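PDB 6SMO: PKS_KS domain-containing protein from Photorhabdus luminescens subsp. laumondii, which probably works as a beta-ketoacyl synthase of the thiolase-like superfamily, extending acyl chains on a carrier protein, and here holds a pentaoxo acyl chain bound covalently. Local coordinates for residues B[189-194]-B[369-374]; B[213-218]-B[267-272]; B[285-290]-B[317-322]; B[342-347]-B[404-409]; B[363-368]-B[393-398]. All coordinates share one frame; numbering follows the deposited sequence.

Contact 1. Residues B[189-194]-B[369-374]. With LKZ (3,5,7,9,11-pentakis(oxidanylidene)dodecanal), chain H.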
# COMPACT_ATOMS: atom_id res chain seq x y z
N THR B 189 -0.68 -0.30 1.19
CA THR B 189 -0.44 0.90 2.03
C THR B 189 0.60 0.65 3.13
O THR B 189 0.28 0.92 4.29
CB THR B 189 -1.75 1.37 2.67
OG1 THR B 189 -2.43 0.19 3.10
CG2 THR B 189 -2.63 2.12 1.70
N GLY B 190 1.80 0.20 2.78
CA GLY B 190 2.87 -0.05 3.77
C GLY B 190 2.48 -1.03 4.87
O GLY B 190 2.04 -2.13 4.55
N CYS B 191 2.68 -0.60 6.12
CA CYS B 191 2.44 -1.36 7.34
C CYS B 191 1.04 -1.18 7.87
O CYS B 191 0.76 -1.64 8.96
CB CYS B 191 3.48 -0.90 8.34
SG CYS B 191 5.05 -1.43 7.64
N ALA B 192 0.18 -0.48 7.12
CA ALA B 192 -1.24 -0.37 7.52
C ALA B 192 -2.12 -1.21 6.58
O ALA B 192 -3.30 -1.35 6.87
CB ALA B 192 -1.66 1.07 7.58
N ALA B 193 -1.52 -1.77 5.53
CA ALA B 193 -2.14 -2.58 4.45
C ALA B 193 -2.95 -3.74 5.05
O ALA B 193 -4.05 -4.01 4.52
CB ALA B 193 -1.07 -3.08 3.52
N GLY B 194 -2.43 -4.40 6.09
CA GLY B 194 -3.08 -5.53 6.77
C GLY B 194 -4.49 -5.19 7.22
O GLY B 194 -5.42 -5.92 6.83
N HIS B 369 8.73 -7.35 13.66
CA HIS B 369 7.90 -6.54 12.73
C HIS B 369 7.89 -7.14 11.32
O HIS B 369 8.91 -7.10 10.66
CB HIS B 369 8.38 -5.08 12.77
CG HIS B 369 7.37 -4.10 12.28
ND1 HIS B 369 6.21 -4.47 11.66
CD2 HIS B 369 7.36 -2.75 12.28
CE1 HIS B 369 5.53 -3.41 11.32
NE2 HIS B 369 6.21 -2.35 11.69
N ALA B 370 6.71 -7.59 10.89
CA ALA B 370 6.50 -8.21 9.56
C ALA B 370 5.81 -7.22 8.63
O ALA B 370 5.19 -7.66 7.67
CB ALA B 370 5.71 -9.49 9.71
N LEU B 371 5.88 -5.93 8.96
CA LEU B 371 5.31 -4.82 8.16
C LEU B 371 3.80 -5.01 8.03
O LEU B 371 3.12 -4.97 9.05
CB LEU B 371 6.01 -4.69 6.80
CG LEU B 371 7.52 -4.93 6.79
CD1 LEU B 371 8.09 -4.63 5.42
CD2 LEU B 371 8.22 -4.10 7.84
N ALA B 372 3.30 -5.15 6.80
CA ALA B 372 1.86 -5.35 6.53
C ALA B 372 1.39 -6.64 7.20
O ALA B 372 0.32 -6.62 7.81
CB ALA B 372 1.64 -5.42 5.05
N ALA B 373 2.21 -7.69 7.16
CA ALA B 373 1.86 -9.00 7.75
C ALA B 373 1.62 -8.91 9.26
O ALA B 373 0.80 -9.68 9.75
CB ALA B 373 2.89 -10.03 7.38
N ALA B 374 2.33 -8.03 9.96
CA ALA B 374 2.22 -7.85 11.43
C ALA B 374 0.79 -7.48 11.81
O ALA B 374 0.33 -7.97 12.84
CB ALA B 374 3.18 -6.78 11.89
C4 LKZ H . 11.92 -1.09 1.57
C5 LKZ H . 10.60 -0.55 1.12
C6 LKZ H . 9.33 -1.27 1.60
C7 LKZ H . 8.61 -0.37 2.58
C8 LKZ H . 7.26 -0.81 3.16
C10 LKZ H . 6.34 0.68 8.09
C22 LKZ H . 12.48 -1.95 0.45
C11 LKZ H . 6.17 -0.79 8.38
O19 LKZ H . 6.95 -1.41 9.08
C3 LKZ H . 6.15 0.77 6.58
O23 LKZ H . 5.34 1.54 6.11
C2 LKZ H . 6.93 -0.23 5.72
C9 LKZ H . 6.89 0.20 4.25
O20 LKZ H . 6.66 1.35 3.94
O21 LKZ H . 9.13 0.66 2.94
O22 LKZ H . 10.55 0.42 0.37
O24 LKZ H . 13.28 -1.51 -0.36
C23 LKZ H . 11.99 -3.38 0.41
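C191 and A372 bring their backbones together with a CA-CA distance of 4.1 Å, where a type II' turn from T189 to A192 meets the loop that runs into helix 372-388. This is the ligand pocket of a thiolase-fold ketosynthase-family protein. C191 lies just before helix 193-206, and its SG is bonded to LKZ C11. The SG sits beside the backbone N and anti to the carbonyl carbon (chi1 -65°). There it lies 3.5 Å from L371 CB. G190 has positive phi at the second position of the turn. H369 CG stands anti to its backbone N (chi1 -160°), which brings the ring toward the cysteine and the ligand. The SG lies obliquely to the H369 ring, 4.2 Å from CE1. H369 also meets F258 edge-to-face and packs against H332. A cysteine and two histidines at these places are consistent with the active site of beta-ketoacyl synthases. L371 CD2 also touches the ligand, 3.2 Å from LKZ O19. Further along, A372 CB packs between the segments: it meets A193 CB at 3.9 Å and lies 3.4 Å from G190 O. The C191 carbonyl accepts a hydrogen bond from N375 ND2. F428 N is hydrogen-bonded to the ligand. The thioester oxygen points to the histidine, with LKZ O19 at 2.9 Å from H369 NE2.

Contact 2. Residues B[213-218]-B[267-272]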
# COMPACT_ATOMS: atom_id res chain seq x y z
N MET B 213 -15.49 -13.59 2.70
CA MET B 213 -14.33 -12.76 2.29
C MET B 213 -13.05 -13.26 2.99
O MET B 213 -13.01 -13.23 4.23
CB MET B 213 -14.57 -11.28 2.63
CG MET B 213 -13.80 -10.33 1.73
SD MET B 213 -14.59 -10.10 0.12
CE MET B 213 -13.33 -9.13 -0.72
N LEU B 214 -12.06 -13.69 2.21
CA LEU B 214 -10.71 -14.08 2.69
C LEU B 214 -9.83 -12.83 2.72
O LEU B 214 -9.46 -12.34 1.64
CB LEU B 214 -10.14 -15.16 1.77
CG LEU B 214 -8.89 -15.88 2.29
CD1 LEU B 214 -8.89 -17.35 1.87
CD2 LEU B 214 -7.62 -15.20 1.82
N ALA B 215 -9.51 -12.34 3.93
CA ALA B 215 -8.77 -11.07 4.16
C ALA B 215 -7.52 -11.34 5.00
O ALA B 215 -7.48 -12.37 5.71
CB ALA B 215 -9.69 -10.08 4.84
N GLY B 216 -6.53 -10.44 4.92
CA GLY B 216 -5.28 -10.50 5.69
C GLY B 216 -4.12 -9.86 4.95
O GLY B 216 -4.36 -8.94 4.15
N ALA B 217 -2.89 -10.34 5.22
CA ALA B 217 -1.64 -9.85 4.59
C ALA B 217 -0.53 -10.89 4.72
O ALA B 217 -0.51 -11.62 5.74
CB ALA B 217 -1.24 -8.53 5.22
N SER B 218 0.39 -10.89 3.76
CA SER B 218 1.59 -11.76 3.71
C SER B 218 2.82 -10.88 3.47
O SER B 218 2.71 -9.99 2.67
CB SER B 218 1.45 -12.78 2.65
OG SER B 218 2.53 -13.69 2.67
N LEU B 267 -7.57 -14.03 7.86
CA LEU B 267 -8.87 -14.10 8.58
C LEU B 267 -9.98 -14.36 7.56
O LEU B 267 -10.06 -13.60 6.57
CB LEU B 267 -9.12 -12.79 9.33
CG LEU B 267 -8.25 -12.54 10.56
CD1 LEU B 267 -6.89 -11.98 10.18
CD2 LEU B 267 -8.95 -11.61 11.53
N ILE B 268 -10.80 -15.39 7.78
CA ILE B 268 -12.05 -15.65 6.99
C ILE B 268 -13.17 -14.80 7.60
O ILE B 268 -13.77 -15.24 8.60
CB ILE B 268 -12.40 -17.15 6.97
CG1 ILE B 268 -11.23 -18.02 6.48
CG2 ILE B 268 -13.66 -17.39 6.14
CD1 ILE B 268 -10.72 -17.67 5.10
N LEU B 269 -13.42 -13.63 7.02
CA LEU B 269 -14.55 -12.73 7.39
C LEU B 269 -15.78 -13.15 6.58
O LEU B 269 -15.63 -13.46 5.39
CB LEU B 269 -14.18 -11.27 7.09
CG LEU B 269 -12.81 -10.80 7.58
CD1 LEU B 269 -12.62 -9.32 7.28
CD2 LEU B 269 -12.64 -11.07 9.07
N GLU B 270 -16.96 -13.17 7.22
CA GLU B 270 -18.25 -13.42 6.52
C GLU B 270 -19.41 -12.78 7.31
O GLU B 270 -19.19 -12.36 8.46
CB GLU B 270 -18.47 -14.91 6.28
CG GLU B 270 -18.40 -15.78 7.52
CD GLU B 270 -18.63 -17.26 7.23
OE1 GLU B 270 -19.78 -17.63 6.93
OE2 GLU B 270 -17.65 -18.02 7.30
N SER B 271 -20.58 -12.71 6.67
CA SER B 271 -21.84 -12.14 7.22
C SER B 271 -22.28 -12.94 8.46
O SER B 271 -22.02 -14.16 8.50
CB SER B 271 -22.92 -12.13 6.16
OG SER B 271 -24.13 -11.60 6.68
N TYR B 272 -22.91 -12.26 9.42
CA TYR B 272 -23.44 -12.85 10.68
C TYR B 272 -24.55 -13.85 10.33
O TYR B 272 -24.59 -14.94 10.94
CB TYR B 272 -23.93 -11.76 11.62
CG TYR B 272 -24.35 -12.25 12.99
CD1 TYR B 272 -23.45 -12.89 13.82
CD2 TYR B 272 -25.64 -12.06 13.46
CE1 TYR B 272 -23.82 -13.35 15.08
CE2 TYR B 272 -26.03 -12.51 14.71
CZ TYR B 272 -25.11 -13.15 15.53
OH TYR B 272 -25.48 -13.59 16.76
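M213 and L269, L214 and I268, A215 and L267 pair across two neighbouring antiparallel strands, 212-219 and 263-271. They belong to the large mixed sheet of the thiolase fold. The short segments lie 138° apart in direction, which reflects sheet twist. Four backbone hydrogen bonds join the strands. In the hydrogen-bonded pair at one end, M213 N gives to L269 O (2.7 Å) and L269 N gives back to M213 O (2.8 Å). In the next such pair, A215 N reaches L267 O at 3.0 Å and L267 N reaches A215 O at 2.7 Å. Between them stands the non-hydrogen-bonded pair of L214 and I268. On its other edge, strand 212-219 bonds to strand 123-128 through L214 and G216. Apolar packing splits between the two faces. L214 and I268 point to one face, where helix 95-111 covers I268. M213, A215, L267 and L269 point to the other face; helix 193-206 covers the first two and L269, and helix 372-388 covers L267. Among the side chains, A215 CB meets L269 CD1 diagonally at 3.9 Å. L214 and I268 cross obliquely. A chi2 of -58° in I268 turns its CD1 over to L214, and the two CD1 atoms end 3.7 Å apart.

Contact 3. Residues B[285-290]-B[317-322]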
# COMPACT_ATOMS: atom_id res chain seq x y z
N GLU B 285 -16.57 -10.47 16.42
CA GLU B 285 -17.25 -9.56 15.47
C GLU B 285 -16.29 -8.42 15.11
O GLU B 285 -15.79 -7.76 16.04
CB GLU B 285 -18.54 -9.01 16.09
CG GLU B 285 -19.40 -8.20 15.13
CD GLU B 285 -20.48 -7.37 15.79
OE1 GLU B 285 -20.98 -7.78 16.86
OE2 GLU B 285 -20.82 -6.30 15.24
N LEU B 286 -16.04 -8.21 13.81
CA LEU B 286 -15.28 -7.05 13.28
C LEU B 286 -16.27 -5.90 13.08
O LEU B 286 -16.93 -5.85 12.03
CB LEU B 286 -14.59 -7.46 11.97
CG LEU B 286 -13.32 -6.69 11.62
CD1 LEU B 286 -12.41 -7.52 10.72
CD2 LEU B 286 -13.64 -5.36 10.96
N ALA B 287 -16.38 -5.02 14.08
CA ALA B 287 -17.49 -4.06 14.27
C ALA B 287 -17.32 -2.82 13.37
O ALA B 287 -18.30 -2.44 12.70
CB ALA B 287 -17.60 -3.66 15.72
N GLY B 288 -16.13 -2.21 13.37
CA GLY B 288 -15.86 -0.95 12.65
C GLY B 288 -14.43 -0.83 12.17
O GLY B 288 -13.56 -1.57 12.67
N TYR B 289 -14.19 0.09 11.22
CA TYR B 289 -12.88 0.40 10.60
C TYR B 289 -12.81 1.89 10.28
O TYR B 289 -13.85 2.49 9.93
CB TYR B 289 -12.67 -0.44 9.34
CG TYR B 289 -11.55 0.02 8.45
CD1 TYR B 289 -10.23 -0.22 8.78
CD2 TYR B 289 -11.81 0.70 7.26
CE1 TYR B 289 -9.19 0.20 7.96
CE2 TYR B 289 -10.78 1.12 6.44
CZ TYR B 289 -9.47 0.88 6.79
OH TYR B 289 -8.45 1.29 5.98
N ALA B 290 -11.62 2.48 10.41
CA ALA B 290 -11.31 3.88 10.04
C ALA B 290 -9.82 4.00 9.70
O ALA B 290 -9.02 3.20 10.24
CB ALA B 290 -11.70 4.81 11.17
N LYS B 317 -17.13 5.44 16.09
CA LYS B 317 -18.34 6.02 15.45
C LYS B 317 -18.82 5.08 14.33
O LYS B 317 -20.04 4.94 14.16
CB LYS B 317 -18.08 7.42 14.89
CG LYS B 317 -18.61 8.57 15.74
CD LYS B 317 -17.75 8.91 16.93
CE LYS B 317 -18.26 10.10 17.71
NZ LYS B 317 -17.26 10.60 18.68
N ASP B 318 -17.88 4.48 13.59
CA ASP B 318 -18.14 3.54 12.47
C ASP B 318 -18.78 2.25 13.01
O ASP B 318 -19.70 1.73 12.36
CB ASP B 318 -16.86 3.24 11.69
CG ASP B 318 -17.10 2.46 10.41
OD1 ASP B 318 -17.74 3.02 9.50
OD2 ASP B 318 -16.67 1.29 10.35
N ALA B 319 -18.29 1.77 14.16
CA ALA B 319 -18.78 0.55 14.86
C ALA B 319 -20.06 0.86 15.65
O ALA B 319 -20.76 -0.10 16.01
CB ALA B 319 -17.70 0.01 15.76
N GLN B 320 -20.34 2.14 15.91
CA GLN B 320 -21.48 2.64 16.72
C GLN B 320 -21.36 2.08 18.15
O GLN B 320 -22.39 1.64 18.71
CB GLN B 320 -22.82 2.25 16.08
CG GLN B 320 -23.03 2.87 14.70
CD GLN B 320 -24.31 2.41 14.05
OE1 GLN B 320 -24.34 2.04 12.88
NE2 GLN B 320 -25.40 2.45 14.80
N ILE B 321 -20.15 2.11 18.71
CA ILE B 321 -19.82 1.62 20.08
C ILE B 321 -19.18 2.77 20.87
O ILE B 321 -18.37 3.51 20.29
CB ILE B 321 -18.89 0.38 20.00
CG1 ILE B 321 -19.61 -0.82 19.36
CG2 ILE B 321 -18.33 0.03 21.37
CD1 ILE B 321 -18.69 -1.93 18.93
N SER B 322 -19.54 2.89 22.15
CA SER B 322 -19.04 3.93 23.09
C SER B 322 -17.61 3.60 23.50
O SER B 322 -17.28 2.43 23.70
CB SER B 322 -19.95 4.06 24.29
OG SER B 322 -19.52 5.11 25.14
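A classic beta bulge in strand 284-293 meets the end of helix 306-319, with A287 and G288 both facing V436 of the next strand. A287 and G288 receive A319, near the helix end, where a Schellman motif with Q320 (positive phi) as C-prime residue closes the helix. A287 CB lies 3.7 Å from A319 CB. Beyond the turn, I321 reaches the same methyl group with the tip of its side chain, CD1 to A287 CB at 3.8 Å. The backbone of G288 comes close to the helix end, its CA lying 4.0 Å from A319 CA. The polar link is single. Y289 N gives a nearly straight hydrogen bond to D318 OD2, 2.9 Å long with an N-H...O angle of 168°. It meets the anti side of the carboxylate, 28° out of its plane. D318 CG stands anti to its backbone N (chi1 -171°), which carries the carboxylate to the strand. Y289 has its CB directed away from the helix, and its OH bonds to D196 OD1. D318 OD2 has a second partner, a salt bridge to R206 NH1 of helix 193-206. One oxygen, OD2, thus takes both a strand amide and an arginine, and that positive charge probably offsets the cost of placing an acid near a helix C-terminus.

Contact 4. Residues B[342-347]-B[404-409]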
# COMPACT_ATOMS: atom_id res chain seq x y z
N ASN B 342 3.85 7.84 20.58
CA ASN B 342 2.74 8.34 19.71
C ASN B 342 1.43 7.64 20.10
O ASN B 342 0.41 8.34 20.24
CB ASN B 342 3.07 8.14 18.23
CG ASN B 342 1.93 8.50 17.30
OD1 ASN B 342 1.02 7.70 17.09
ND2 ASN B 342 1.99 9.68 16.71
N GLU B 343 1.47 6.31 20.26
CA GLU B 343 0.28 5.46 20.55
C GLU B 343 -0.19 5.69 21.99
O GLU B 343 -1.41 5.75 22.21
CB GLU B 343 0.60 3.99 20.32
CG GLU B 343 0.71 3.61 18.85
CD GLU B 343 0.76 2.12 18.60
OE1 GLU B 343 1.78 1.49 18.97
OE2 GLU B 343 -0.21 1.58 18.04
N SER B 344 0.75 5.79 22.94
CA SER B 344 0.47 6.02 24.39
C SER B 344 -0.30 7.33 24.57
O SER B 344 -1.34 7.30 25.26
CB SER B 344 1.74 6.01 25.19
OG SER B 344 2.38 4.74 25.11
N ASN B 345 0.18 8.41 23.96
CA ASN B 345 -0.44 9.77 24.03
C ASN B 345 -1.76 9.78 23.25
O ASN B 345 -2.66 10.54 23.65
CB ASN B 345 0.52 10.85 23.52
CG ASN B 345 1.69 11.10 24.44
OD1 ASN B 345 1.57 10.98 25.66
ND2 ASN B 345 2.83 11.45 23.87
N ALA B 346 -1.88 8.97 22.19
CA ALA B 346 -3.10 8.83 21.37
C ALA B 346 -4.23 8.21 22.21
O ALA B 346 -5.35 8.75 22.18
CB ALA B 346 -2.82 8.01 20.13
N ILE B 347 -3.93 7.12 22.93
CA ILE B 347 -4.88 6.40 23.83
C ILE B 347 -5.26 7.33 24.99
O ILE B 347 -6.44 7.32 25.39
CB ILE B 347 -4.28 5.07 24.32
CG1 ILE B 347 -4.07 4.09 23.16
CG2 ILE B 347 -5.14 4.45 25.42
CD1 ILE B 347 -3.06 3.00 23.45
N CYS B 404 5.87 6.72 28.59
CA CYS B 404 4.98 5.54 28.41
C CYS B 404 4.64 4.96 29.79
O CYS B 404 5.41 4.09 30.26
CB CYS B 404 5.64 4.49 27.53
SG CYS B 404 6.05 5.08 25.87
N ASP B 405 3.54 5.41 30.40
CA ASP B 405 3.17 5.08 31.81
C ASP B 405 1.75 4.49 31.85
O ASP B 405 1.04 4.75 32.85
CB ASP B 405 3.30 6.31 32.71
CG ASP B 405 2.41 7.48 32.32
OD1 ASP B 405 2.09 7.60 31.12
OD2 ASP B 405 2.04 8.26 33.22
N LEU B 406 1.36 3.71 30.84
CA LEU B 406 0.10 2.93 30.81
C LEU B 406 0.41 1.47 31.18
O LEU B 406 1.60 1.14 31.31
CB LEU B 406 -0.54 3.02 29.42
CG LEU B 406 -0.98 4.41 28.98
CD1 LEU B 406 -1.22 4.45 27.47
CD2 LEU B 406 -2.22 4.86 29.73
N ASP B 407 -0.63 0.65 31.36
CA ASP B 407 -0.51 -0.81 31.64
C ASP B 407 -0.18 -1.52 30.32
O ASP B 407 -1.04 -1.53 29.43
CB ASP B 407 -1.79 -1.36 32.28
CG ASP B 407 -1.73 -2.82 32.67
OD1 ASP B 407 -0.67 -3.45 32.46
OD2 ASP B 407 -2.74 -3.33 33.19
N TYR B 408 1.03 -2.08 30.21
CA TYR B 408 1.56 -2.74 28.98
C TYR B 408 1.67 -4.26 29.17
O TYR B 408 2.20 -4.92 28.26
CB TYR B 408 2.89 -2.11 28.57
CG TYR B 408 2.81 -0.64 28.26
CD1 TYR B 408 1.99 -0.17 27.24
CD2 TYR B 408 3.53 0.29 28.99
CE1 TYR B 408 1.90 1.18 26.96
CE2 TYR B 408 3.45 1.64 28.72
CZ TYR B 408 2.63 2.09 27.70
OH TYR B 408 2.55 3.43 27.42
N ILE B 409 1.19 -4.79 30.30
CA ILE B 409 1.13 -6.25 30.60
C ILE B 409 2.53 -6.83 30.43
O ILE B 409 2.76 -7.66 29.55
CB ILE B 409 0.10 -6.95 29.68
CG1 ILE B 409 -1.18 -6.13 29.52
CG2 ILE B 409 -0.20 -8.36 30.18
CD1 ILE B 409 -1.77 -6.22 28.13
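C404 meets S344 first, its SG lying 3.8 Å from S344 OG. The loop 404-409 crosses beside helix 337-350 of this thiolase-fold protein, and D405 follows with a salt bridge to K348. L406 points its CB at the helix and pushes CD1 in. That methyl group is 3.6 Å from S344 O and 4.4 Å from I347 CG2. L406 CG is anti to the carbonyl carbon (chi1 -64°), which sends CD1 to the helix. L406 C lies over one face of the Y408 ring, near its rim. D407 turns the chain: its OD1 accepts from I409 N at 3.1 Å, an Asx turn. Y408 then sends its ring back to the helix. Its OH donates to S344 OG at 2.7 Å, and S344 OG lies at the ring edge, near its plane. The serine hydroxyl also bonds to D340 O, one helical turn back, so it links the tyrosine to a helix carbonyl. Two polar bonds therefore hold this buried OG. C404 C also lies in the plane of the ring at its edge. I409 ends the segment, its backbone bonded to T394. Around the contact, I347 and L406 both rest on strand 360-361 at the edge of the large sheet, and I347 also touches strand 420-427.

Contact 5. Residues B[363-368]-B[393-398]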
# COMPACT_ATOMS: atom_id res chain seq x y z
N LEU B 363 2.50 -7.53 20.05
CA LEU B 363 2.93 -8.90 19.68
C LEU B 363 4.35 -8.86 19.10
O LEU B 363 5.02 -9.91 19.11
CB LEU B 363 1.95 -9.51 18.67
CG LEU B 363 2.01 -11.03 18.53
CD1 LEU B 363 1.35 -11.71 19.71
CD2 LEU B 363 1.37 -11.48 17.23
N LYS B 364 4.79 -7.68 18.64
CA LYS B 364 6.11 -7.47 17.97
C LYS B 364 7.26 -7.69 18.96
O LYS B 364 8.41 -7.77 18.49
CB LYS B 364 6.18 -6.07 17.35
CG LYS B 364 5.23 -5.82 16.19
CD LYS B 364 5.40 -4.45 15.57
CE LYS B 364 4.45 -4.18 14.42
NZ LYS B 364 3.05 -4.04 14.87
N SER B 365 6.98 -7.78 20.26
CA SER B 365 7.97 -8.12 21.32
C SER B 365 8.42 -9.58 21.19
O SER B 365 9.56 -9.88 21.58
CB SER B 365 7.42 -7.84 22.70
OG SER B 365 6.25 -8.61 22.94
N MET B 366 7.54 -10.45 20.67
CA MET B 366 7.80 -11.90 20.45
C MET B 366 8.05 -12.18 18.97
O MET B 366 9.01 -12.92 18.67
CB MET B 366 6.60 -12.73 20.93
CG MET B 366 6.27 -12.53 22.39
SD MET B 366 4.95 -13.62 22.97
CE MET B 366 3.57 -12.47 23.02
N THR B 367 7.22 -11.62 18.08
CA THR B 367 7.19 -11.93 16.62
C THR B 367 8.20 -11.06 15.85
O THR B 367 8.68 -11.53 14.80
CB THR B 367 5.79 -11.72 16.03
OG1 THR B 367 5.32 -10.43 16.44
CG2 THR B 367 4.81 -12.78 16.46
N GLY B 368 8.49 -9.85 16.34
CA GLY B 368 9.18 -8.80 15.56
C GLY B 368 8.21 -8.11 14.62
O GLY B 368 6.99 -8.31 14.80
N PRO B 393 1.29 -11.16 26.97
CA PRO B 393 2.10 -10.07 27.51
C PRO B 393 3.03 -9.42 26.48
O PRO B 393 3.28 -10.01 25.45
CB PRO B 393 2.93 -10.80 28.58
CG PRO B 393 3.17 -12.17 27.98
CD PRO B 393 1.91 -12.48 27.18
N THR B 394 3.51 -8.21 26.79
CA THR B 394 4.63 -7.52 26.10
C THR B 394 5.93 -7.93 26.79
O THR B 394 6.21 -7.39 27.88
CB THR B 394 4.45 -6.00 26.10
OG1 THR B 394 3.10 -5.70 25.74
CG2 THR B 394 5.40 -5.29 25.16
N ILE B 395 6.68 -8.87 26.21
CA ILE B 395 7.91 -9.45 26.82
C ILE B 395 9.08 -8.48 26.62
O ILE B 395 8.93 -7.50 25.87
CB ILE B 395 8.23 -10.86 26.27
CG1 ILE B 395 8.60 -10.85 24.78
CG2 ILE B 395 7.07 -11.81 26.55
CD1 ILE B 395 9.41 -12.04 24.35
N ASN B 396 10.21 -8.76 27.30
CA ASN B 396 11.48 -7.98 27.22
C ASN B 396 11.26 -6.58 27.81
O ASN B 396 12.00 -5.66 27.41
CB ASN B 396 12.01 -7.91 25.79
CG ASN B 396 12.04 -9.26 25.10
OD1 ASN B 396 12.26 -10.29 25.74
ND2 ASN B 396 11.83 -9.27 23.80
N TYR B 397 10.31 -6.43 28.74
CA TYR B 397 10.03 -5.15 29.44
C TYR B 397 11.08 -4.95 30.54
O TYR B 397 10.98 -5.61 31.60
CB TYR B 397 8.60 -5.11 30.00
CG TYR B 397 8.16 -3.74 30.44
CD1 TYR B 397 7.64 -2.83 29.53
CD2 TYR B 397 8.28 -3.33 31.76
CE1 TYR B 397 7.24 -1.57 29.91
CE2 TYR B 397 7.88 -2.06 32.16
CZ TYR B 397 7.36 -1.18 31.24
OH TYR B 397 6.96 0.07 31.62
N GLN B 398 12.06 -4.08 30.29
CA GLN B 398 13.22 -3.82 31.17
C GLN B 398 12.90 -2.61 32.06
O GLN B 398 12.08 -2.77 32.99
CB GLN B 398 14.48 -3.66 30.32
CG GLN B 398 14.87 -4.93 29.57
CD GLN B 398 15.83 -4.65 28.43
OE1 GLN B 398 16.80 -3.92 28.57
NE2 GLN B 398 15.54 -5.25 27.28
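The short helix 364-367, which leads toward H369 of the ligand pocket in this thiolase-fold protein, rests S365 and M366 against the irregular loop 393-398. S365 CB points at the loop and lies 4.1 Å from T394 CG2. Its OG sits between the backbone N and the carbonyl carbon (chi1 60°), and there it accepts a weak hydrogen bond from I395 N, 3.3 Å long with an angle of 144°. The same OG has its stronger partner in S362 O. N396 comes close, with ND2 3.2 Å from S365 O, but the angle is poor and no bond is made. That amide is instead bonded to T248 O, and T394 OG1 is hydrogen-bonded to Y408 O. The apolar part is carried by M366 and I395, whose side chains cross at about a right angle. I395 brings CG1 and CD1 to S365 O, each at 3.5 Å, and CD1 is 3.7 Å from M366 CG. M366 bends at chi3 (-103°), and its CE ends 3.5 Å from P393 O.

How the contacts relate
Contact 1 is the site of the covalent ligand. Contacts 2 and 5 touch it, while contacts 3 and 4 stay about 6 and 9 Å from it at nearest atoms. In contact 2, A217 CB packs on A372 O at 3.6 Å, and strand 212-219 directly follows helix 193-206. Contact 5 reaches it through K364 CE, 3.3 Å from H369 ND1, and its helix 364-367 precedes H369 in the chain. Contact 4 joins contact 5 by backbone and side-chain links at T394, with their centres about 15 Å apart. Contact 3 shares the large sheet with contact 2, where L269 CD1 meets L286 CD1. Its Y289 side chain is about 14 Å from the bound LKZ.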